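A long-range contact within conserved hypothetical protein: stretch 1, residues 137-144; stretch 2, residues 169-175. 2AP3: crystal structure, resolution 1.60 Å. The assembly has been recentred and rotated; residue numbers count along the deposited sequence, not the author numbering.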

# COMPACT_ATOMS: atom_id res chain seq x y z
N LYS A 137 -3.47 7.74 5.34
CA LYS A 137 -3.01 8.94 6.07
C LYS A 137 -4.17 9.79 6.62
O LYS A 137 -4.10 10.28 7.76
CB LYS A 137 -2.09 9.77 5.20
CG LYS A 137 -0.78 9.06 4.92
CD LYS A 137 0.22 9.99 4.19
CE LYS A 137 -0.10 10.14 2.76
NZ LYS A 137 1.04 10.89 2.12
N LYS A 138 -5.23 9.92 5.84
CA LYS A 138 -6.38 10.70 6.29
C LYS A 138 -6.95 10.05 7.55
O LYS A 138 -7.27 10.73 8.53
CB LYS A 138 -7.43 10.79 5.18
CG LYS A 138 -8.56 11.72 5.51
CD LYS A 138 -9.63 11.63 4.45
CE LYS A 138 -10.82 12.45 4.82
NZ LYS A 138 -10.53 13.87 4.65
N ALA A 139 -7.08 8.73 7.51
CA ALA A 139 -7.67 8.01 8.65
C ALA A 139 -6.80 8.20 9.92
O ALA A 139 -7.30 8.58 10.98
CB ALA A 139 -7.83 6.55 8.31
N VAL A 140 -5.49 7.94 9.81
CA VAL A 140 -4.59 8.03 10.99
C VAL A 140 -4.50 9.47 11.48
O VAL A 140 -4.56 9.72 12.70
CB VAL A 140 -3.19 7.45 10.69
CG1 VAL A 140 -2.30 7.58 11.90
CG2 VAL A 140 -3.32 6.01 10.28
N ASN A 141 -4.44 10.41 10.56
CA ASN A 141 -4.49 11.81 10.95
C ASN A 141 -5.78 12.17 11.68
O ASN A 141 -5.73 12.96 12.62
CB ASN A 141 -4.23 12.71 9.76
CG ASN A 141 -2.73 12.85 9.47
OD1 ASN A 141 -2.23 12.51 8.37
ND2 ASN A 141 -2.00 13.33 10.45
N SER A 142 -6.92 11.58 11.30
CA SER A 142 -8.19 11.90 11.99
C SER A 142 -8.23 11.32 13.42
O SER A 142 -8.89 11.88 14.31
CB SER A 142 -9.41 11.48 11.16
OG SER A 142 -9.46 10.08 11.07
N GLU A 143 -7.47 10.24 13.64
CA GLU A 143 -7.28 9.70 15.00
C GLU A 143 -6.46 10.70 15.80
O GLU A 143 -6.84 11.08 16.92
CB GLU A 143 -6.59 8.33 14.96
CG GLU A 143 -7.56 7.23 14.44
CD GLU A 143 -6.92 5.88 14.10
OE1 GLU A 143 -5.70 5.80 13.92
OE2 GLU A 143 -7.70 4.90 13.95
N LYS A 144 -5.35 11.14 15.21
CA LYS A 144 -4.51 12.15 15.83
C LYS A 144 -5.32 13.41 16.24
O LYS A 144 -5.15 13.94 17.34
CB LYS A 144 -3.30 12.49 14.98
CG LYS A 144 -2.34 13.49 15.69
CD LYS A 144 -1.05 13.79 14.90
CE LYS A 144 -0.27 14.96 15.52
NZ LYS A 144 0.97 15.21 14.71
N GLN A 169 -15.92 7.40 9.25
CA GLN A 169 -16.18 7.63 7.83
C GLN A 169 -14.89 7.43 7.01
O GLN A 169 -14.90 6.86 5.90
CB GLN A 169 -16.74 9.02 7.57
CG GLN A 169 -17.16 9.23 6.12
CD GLN A 169 -18.02 8.07 5.61
OE1 GLN A 169 -19.08 7.78 6.16
NE2 GLN A 169 -17.55 7.40 4.56
N ASN A 170 -13.79 7.90 7.58
CA ASN A 170 -12.50 7.74 6.95
C ASN A 170 -12.09 6.30 6.80
O ASN A 170 -11.48 5.92 5.80
CB ASN A 170 -11.44 8.55 7.70
CG ASN A 170 -11.68 10.03 7.59
OD1 ASN A 170 -12.41 10.49 6.70
ND2 ASN A 170 -11.06 10.79 8.49
N TYR A 171 -12.47 5.49 7.79
CA TYR A 171 -12.18 4.05 7.70
C TYR A 171 -13.09 3.34 6.69
O TYR A 171 -12.64 2.38 6.05
CB TYR A 171 -12.16 3.37 9.08
CG TYR A 171 -10.81 3.54 9.73
CD1 TYR A 171 -9.71 2.85 9.24
CD2 TYR A 171 -10.61 4.43 10.77
CE1 TYR A 171 -8.45 3.01 9.81
CE2 TYR A 171 -9.37 4.61 11.34
CZ TYR A 171 -8.29 3.89 10.86
OH TYR A 171 -7.04 4.06 11.41
N LYS A 172 -14.32 3.82 6.52
CA LYS A 172 -15.23 3.27 5.50
C LYS A 172 -14.61 3.49 4.14
O LYS A 172 -14.56 2.59 3.31
CB LYS A 172 -16.62 3.92 5.54
CG LYS A 172 -17.54 3.43 6.67
CD LYS A 172 -18.90 4.09 6.54
CE LYS A 172 -19.68 4.00 7.87
NZ LYS A 172 -20.62 2.84 7.96
N LYS A 173 -14.14 4.71 3.93
CA LYS A 173 -13.48 5.06 2.68
C LYS A 173 -12.18 4.28 2.48
O LYS A 173 -11.88 3.85 1.35
CB LYS A 173 -13.22 6.56 2.66
CG LYS A 173 -14.48 7.42 2.62
CD LYS A 173 -14.14 8.81 2.10
CE LYS A 173 -13.32 9.63 3.10
NZ LYS A 173 -12.42 10.58 2.38
N LEU A 174 -11.41 4.09 3.55
CA LEU A 174 -10.16 3.33 3.43
C LEU A 174 -10.46 1.89 3.00
O LEU A 174 -9.73 1.33 2.17
CB LEU A 174 -9.35 3.38 4.72
CG LEU A 174 -8.08 2.52 4.83
CD1 LEU A 174 -7.07 2.87 3.73
CD2 LEU A 174 -7.50 2.60 6.23
N LYS A 175 -11.54 1.31 3.56
CA LYS A 175 -11.96 -0.04 3.14
C LYS A 175 -12.32 -0.15 1.66
O LYS A 175 -11.92 -1.10 0.98
CB LYS A 175 -13.10 -0.59 4.02
CG LYS A 175 -13.31 -2.11 3.84
CD LYS A 175 -14.65 -2.55 4.39
CE LYS A 175 -14.92 -4.06 4.15
NZ LYS A 175 -14.21 -4.62 2.97

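Two helical segments, 137-144 and 169-175, pack antiparallel at 163°, with their axes 8.8 Å apart at closest approach. The contact buries 351 Å², both sides summed. The backbones come nearest at Ala139 and Asn170, whose CA atoms lie 5.1 Å apart. Ala139 suits this point because its side chain is a single methyl, and Asn170 CB sits 3.9 Å from Ala139 CA.

Two hydrogen bonds cross the interface. In the first, Asn170 ND2 donates to Ser142 OG at 3.1 Å, with an N-H...O angle of 159°. Ser142 OG in turn donates to Ala139 O at 2.6 Å, within its own helix. The serine hydroxyl is thus both acceptor and donor, and its p rotamer allows both bonds. Ala139 O also accepts the backbone bond from Glu143 N, at 3.1 Å. The other amide atom, Asn170 OD1, lies 3.1 Å from Lys138 CE, a carbon.

In the second, Tyr171 OH donates to Glu143 OE2 at 2.8 Å. Both side chains leave their helices sideways, but their ends come nearer to the opposing stretch. The carboxylate lies at the ring edge, near its plane, where it can meet the hydroxyl. Its other oxygen, Glu143 OE1, is hydrogen-bonded elsewhere in the structure, so both oxygens of this buried acid have partners.

The same tyrosine ring supplies apolar contact. Ala139 CB lies over one face of the Tyr171 ring, 3.9 Å from its centroid and 17° off the ring normal, a CH-pi arrangement. The ring atom nearest Ala139 CB is Tyr171 CZ, at 3.7 Å. Leu174 CD2 adds a looser contact, 4.5 Å from Ala139 CB.

Lys138 and Lys173 are exposed. Their like-charged ends approach, Lys138 NZ to Lys173 NZ being 4.4 Å, so this pair offers no charge attraction.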